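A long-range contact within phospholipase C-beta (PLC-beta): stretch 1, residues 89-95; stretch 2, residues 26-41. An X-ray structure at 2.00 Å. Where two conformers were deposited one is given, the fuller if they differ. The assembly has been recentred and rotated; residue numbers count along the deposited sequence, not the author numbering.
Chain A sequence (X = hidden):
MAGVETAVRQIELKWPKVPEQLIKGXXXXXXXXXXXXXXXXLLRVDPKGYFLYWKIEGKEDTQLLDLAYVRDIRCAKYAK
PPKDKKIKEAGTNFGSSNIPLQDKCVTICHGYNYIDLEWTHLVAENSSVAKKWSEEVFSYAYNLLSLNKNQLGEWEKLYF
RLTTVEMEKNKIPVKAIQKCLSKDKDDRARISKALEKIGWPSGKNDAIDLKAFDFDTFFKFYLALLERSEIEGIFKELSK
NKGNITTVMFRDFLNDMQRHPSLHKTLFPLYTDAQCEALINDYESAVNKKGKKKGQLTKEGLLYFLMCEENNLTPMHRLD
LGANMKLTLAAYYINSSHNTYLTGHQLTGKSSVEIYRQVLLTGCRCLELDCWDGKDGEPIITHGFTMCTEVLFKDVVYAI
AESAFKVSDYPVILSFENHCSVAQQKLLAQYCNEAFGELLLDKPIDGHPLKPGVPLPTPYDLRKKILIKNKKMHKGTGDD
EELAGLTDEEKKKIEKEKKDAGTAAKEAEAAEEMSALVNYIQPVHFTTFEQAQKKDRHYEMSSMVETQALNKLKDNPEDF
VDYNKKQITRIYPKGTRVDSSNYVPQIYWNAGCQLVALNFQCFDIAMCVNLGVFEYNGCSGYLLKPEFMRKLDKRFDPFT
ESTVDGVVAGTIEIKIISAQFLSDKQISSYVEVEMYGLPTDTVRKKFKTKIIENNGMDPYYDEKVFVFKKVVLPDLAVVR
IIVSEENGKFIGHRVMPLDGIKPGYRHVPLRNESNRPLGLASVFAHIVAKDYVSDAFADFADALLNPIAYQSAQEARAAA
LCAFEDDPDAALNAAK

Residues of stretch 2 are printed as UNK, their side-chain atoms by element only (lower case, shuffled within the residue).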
# COMPACT_ATOMS: atom_id res chain seq x y z
N GLU A 89 -4.72 -38.84 7.69
CA GLU A 89 -4.41 -39.82 8.73
C GLU A 89 -3.17 -39.39 9.53
O GLU A 89 -3.18 -39.45 10.76
CB GLU A 89 -4.22 -41.22 8.13
CG GLU A 89 -5.55 -41.87 7.73
CD GLU A 89 -5.38 -43.20 6.99
OE1 GLU A 89 -4.25 -43.56 6.61
OE2 GLU A 89 -6.41 -43.88 6.79
N ALA A 90 -2.14 -38.94 8.83
CA ALA A 90 -0.91 -38.46 9.47
C ALA A 90 -1.17 -37.22 10.32
O ALA A 90 -0.69 -37.11 11.45
CB ALA A 90 0.16 -38.17 8.42
N GLY A 91 -1.95 -36.29 9.77
CA GLY A 91 -2.31 -35.06 10.47
C GLY A 91 -3.14 -35.30 11.72
O GLY A 91 -2.96 -34.62 12.74
N THR A 92 -4.06 -36.26 11.65
CA THR A 92 -4.89 -36.62 12.78
C THR A 92 -4.04 -37.23 13.90
O THR A 92 -4.27 -36.95 15.07
CB THR A 92 -6.03 -37.59 12.36
OG1 THR A 92 -6.98 -36.88 11.56
CG2 THR A 92 -6.73 -38.17 13.59
N ASN A 93 -3.05 -38.04 13.53
CA ASN A 93 -2.12 -38.64 14.50
C ASN A 93 -1.01 -37.70 15.01
O ASN A 93 -0.35 -38.02 16.00
CB ASN A 93 -1.48 -39.89 13.90
CG ASN A 93 -2.48 -41.00 13.64
OD1 ASN A 93 -3.47 -41.15 14.36
ND2 ASN A 93 -2.24 -41.78 12.60
N PHE A 94 -0.81 -36.56 14.35
CA PHE A 94 0.27 -35.63 14.72
C PHE A 94 -0.08 -34.83 15.97
O PHE A 94 -1.10 -34.14 16.01
CB PHE A 94 0.56 -34.68 13.55
CG PHE A 94 1.85 -33.92 13.69
CD1 PHE A 94 3.07 -34.57 13.58
CD2 PHE A 94 1.84 -32.55 13.91
CE1 PHE A 94 4.27 -33.86 13.70
CE2 PHE A 94 3.03 -31.83 14.03
CZ PHE A 94 4.25 -32.49 13.92
N GLY A 95 0.77 -34.91 16.99
CA GLY A 95 0.48 -34.28 18.28
C GLY A 95 -0.58 -35.09 19.00
O GLY A 95 -0.35 -36.26 19.31
N UNK A 26 8.60 -24.62 16.31
CA UNK A 26 7.65 -25.67 16.62
C UNK A 26 7.61 -26.69 15.48
O UNK A 26 7.98 -26.39 14.34
o UNK A 26 5.60 -23.47 18.52
c UNK A 26 6.26 -25.07 16.87
o UNK A 26 6.36 -25.39 19.25
c UNK A 26 6.06 -24.61 18.32
N UNK A 27 7.19 -27.90 15.82
CA UNK A 27 7.10 -28.99 14.86
C UNK A 27 5.77 -28.90 14.12
O UNK A 27 4.72 -28.68 14.74
n UNK A 27 9.47 -33.70 18.19
c UNK A 27 9.04 -32.87 17.03
c UNK A 27 8.51 -31.52 17.46
c UNK A 27 7.24 -30.34 15.57
c UNK A 27 8.56 -30.47 16.34
N UNK A 28 5.82 -29.05 12.80
CA UNK A 28 4.61 -29.08 11.97
C UNK A 28 4.75 -30.17 10.93
O UNK A 28 5.86 -30.51 10.52
c UNK A 28 3.51 -24.33 13.63
c UNK A 28 4.12 -26.58 12.07
c UNK A 28 2.80 -26.15 12.23
c UNK A 28 4.84 -24.73 13.46
c UNK A 28 4.44 -27.76 11.21
c UNK A 28 2.50 -25.04 13.01
c UNK A 28 5.13 -25.85 12.68
N UNK A 29 3.62 -30.71 10.48
CA UNK A 29 3.61 -31.53 9.28
C UNK A 29 3.27 -30.61 8.11
O UNK A 29 2.29 -29.88 8.16
c UNK A 29 2.95 -33.84 10.29
c UNK A 29 4.35 -34.40 10.02
c UNK A 29 1.91 -34.96 10.15
c UNK A 29 2.60 -32.67 9.36
N UNK A 30 4.11 -30.65 7.08
CA UNK A 30 3.91 -29.83 5.88
C UNK A 30 3.42 -30.71 4.74
O UNK A 30 3.95 -31.79 4.53
c UNK A 30 5.22 -29.15 5.50
n UNK A 30 5.80 -26.93 1.70
c UNK A 30 5.14 -28.23 4.30
c UNK A 30 6.50 -27.65 3.97
c UNK A 30 6.37 -26.49 2.99
N UNK A 31 2.41 -30.25 4.01
CA UNK A 31 1.89 -30.98 2.86
C UNK A 31 1.54 -30.02 1.71
O UNK A 31 1.45 -28.81 1.92
c UNK A 31 -0.64 -30.47 5.03
c UNK A 31 -0.48 -30.97 3.76
c UNK A 31 0.66 -31.80 3.26
c UNK A 31 -4.02 -29.39 2.18
c UNK A 31 -2.04 -30.71 1.69
c UNK A 31 -1.63 -30.54 3.02
c UNK A 31 -2.43 -29.78 3.89
n UNK A 31 -1.80 -29.75 5.11
c UNK A 31 -3.63 -29.20 3.48
c UNK A 31 -3.24 -30.14 1.28
N UNK A 32 1.37 -30.58 0.52
CA UNK A 32 1.07 -29.80 -0.68
C UNK A 32 -0.16 -30.35 -1.39
O UNK A 32 -0.39 -31.55 -1.39
o UNK A 32 5.78 -29.20 -1.85
c UNK A 32 3.49 -29.16 -1.22
o UNK A 32 4.30 -29.44 -3.45
c UNK A 32 4.60 -29.28 -2.25
c UNK A 32 2.23 -29.87 -1.67
N UNK A 33 -0.93 -29.46 -2.01
CA UNK A 33 -2.02 -29.88 -2.90
C UNK A 33 -1.44 -30.59 -4.12
O UNK A 33 -0.42 -30.15 -4.67
c UNK A 33 -4.52 -26.88 -2.85
c UNK A 33 -3.79 -28.11 -2.34
c UNK A 33 -2.84 -28.67 -3.37
o UNK A 33 -5.76 -26.80 -2.67
o UNK A 33 -3.87 -25.98 -3.43
N UNK A 34 -2.09 -31.67 -4.53
CA UNK A 34 -1.66 -32.43 -5.71
C UNK A 34 -0.60 -33.48 -5.46
O UNK A 34 -0.05 -34.04 -6.40
N UNK A 35 -0.31 -33.75 -4.18
CA UNK A 35 0.66 -34.76 -3.78
C UNK A 35 0.21 -35.42 -2.49
O UNK A 35 -0.37 -34.77 -1.62
o UNK A 35 2.91 -35.00 -2.89
c UNK A 35 2.03 -34.11 -3.56
N UNK A 36 0.47 -36.72 -2.37
CA UNK A 36 0.11 -37.49 -1.16
C UNK A 36 1.18 -37.44 -0.07
O UNK A 36 0.97 -37.97 1.02
c UNK A 36 -0.16 -38.95 -1.53
o UNK A 36 -1.34 -39.07 -2.29
N UNK A 37 2.32 -36.82 -0.36
CA UNK A 37 3.42 -36.76 0.59
C UNK A 37 3.19 -35.83 1.77
O UNK A 37 2.28 -34.99 1.76
N UNK A 38 4.02 -35.98 2.79
CA UNK A 38 4.08 -35.03 3.90
C UNK A 38 5.43 -35.18 4.57
O UNK A 38 6.05 -36.25 4.51
c UNK A 38 2.92 -36.69 5.43
c UNK A 38 2.95 -35.28 4.90
c UNK A 38 2.14 -38.97 5.27
c UNK A 38 3.63 -37.03 6.57
c UNK A 38 2.86 -39.30 6.41
c UNK A 38 3.60 -38.33 7.06
c UNK A 38 2.17 -37.67 4.79
N UNK A 39 5.90 -34.10 5.20
CA UNK A 39 7.16 -34.12 5.92
C UNK A 39 7.04 -33.30 7.20
O UNK A 39 6.46 -32.22 7.20
c UNK A 39 10.87 -33.60 4.85
c UNK A 39 8.06 -32.13 4.68
c UNK A 39 9.66 -33.72 5.78
c UNK A 39 8.31 -33.57 5.06
N UNK A 40 7.60 -33.83 8.28
CA UNK A 40 7.65 -33.09 9.54
C UNK A 40 8.80 -32.09 9.47
O UNK A 40 9.93 -32.46 9.12
c UNK A 40 7.84 -34.02 10.72
c UNK A 40 8.17 -34.17 13.22
c UNK A 40 7.66 -33.33 12.07
o UNK A 40 7.79 -35.35 13.29
o UNK A 40 8.94 -33.64 14.04
N UNK A 41 8.51 -30.84 9.81
CA UNK A 41 9.51 -29.79 9.81
C UNK A 41 9.57 -29.08 11.16
O UNK A 41 8.59 -29.09 11.92
c UNK A 41 7.92 -28.00 8.94
c UNK A 41 9.24 -28.75 8.69
c UNK A 41 7.80 -26.71 8.16
c UNK A 41 9.22 -29.43 7.33

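Position 26 has two carbons, the second carrying two oxygens, and does not reach stretch 1: D26. Position 27 is four carbons in a row ending in nitrogen. Its CB lies 4.0 Å from F94 CZ, yet the tail leads away, and its backbone O sits 3.6 Å from F94 CE2, at the ring edge. This is K27, lending the contact its base and backbone while the amine stays outside.

At 28 there is one carbon, then a six-carbon ring; CA-to-CB points away, and the side chain comes no nearer to stretch 1 than 5.1 Å. The main chain comes closer, CA to F94 CE2 at 3.8 Å. It is F28, buried. Position 29 has four carbons forked at the second, and its CA-to-CB bond points toward stretch 1. The branching carbon stands 3.6 Å from the F94 ring centroid, 20° off the normal, a CH-pi contact over the face, while one terminal carbon is 4.0 Å from A90 CB. This is L29; that terminal carbon, CD1, also lies 3.6 Å from A90 O.

Position 30, four carbons in a row ending in nitrogen, is K30, out of reach. Position 31, one carbon then fused rings holding eight carbons and one nitrogen, is W31, buried without touching stretch 1. None of the next six reaches stretch 1. Positions 32 and 33 each have three carbons, the last with two oxygens: E32 and E33. Position 34 has no side chain and a phi of 86°, and a CB would jam against the preceding carbonyl O; it is G34, within the type II turn from E32 to 35. Positions 35 and 36 each carry one carbon and one oxygen, S35 and S36. Position 37 is bare, G37, and its N donates to S35 OG at 3.2 Å.

Position 38 is one carbon and a six-carbon ring, with CA-to-CB toward stretch 1. A90 CB stands 3.7 Å from the ring centroid, 17° off the normal, a second CH-pi contact over a face: F38. Position 39, four carbons forked at the first, is I39, out of reach. At 40, three carbons, the third with two oxygens, make it E40; CG is 3.8 Å from F94 CE1, oblique to the ring. Position 41, four carbons forked at the first, has CA-to-CB pointing away: I41.

The contact is mostly carbon packing, with no hydrogen bond across it. Backbone pairs F28–I41 and K30–I39 join the strands, and L29 packs on both A90 and F94. The CH-pi contacts are reciprocal: A90 gives a methyl to F38, L29 a branched carbon to F94.

Stretch 2, residues 26-41: DKFLKWEEGSSGFIEI
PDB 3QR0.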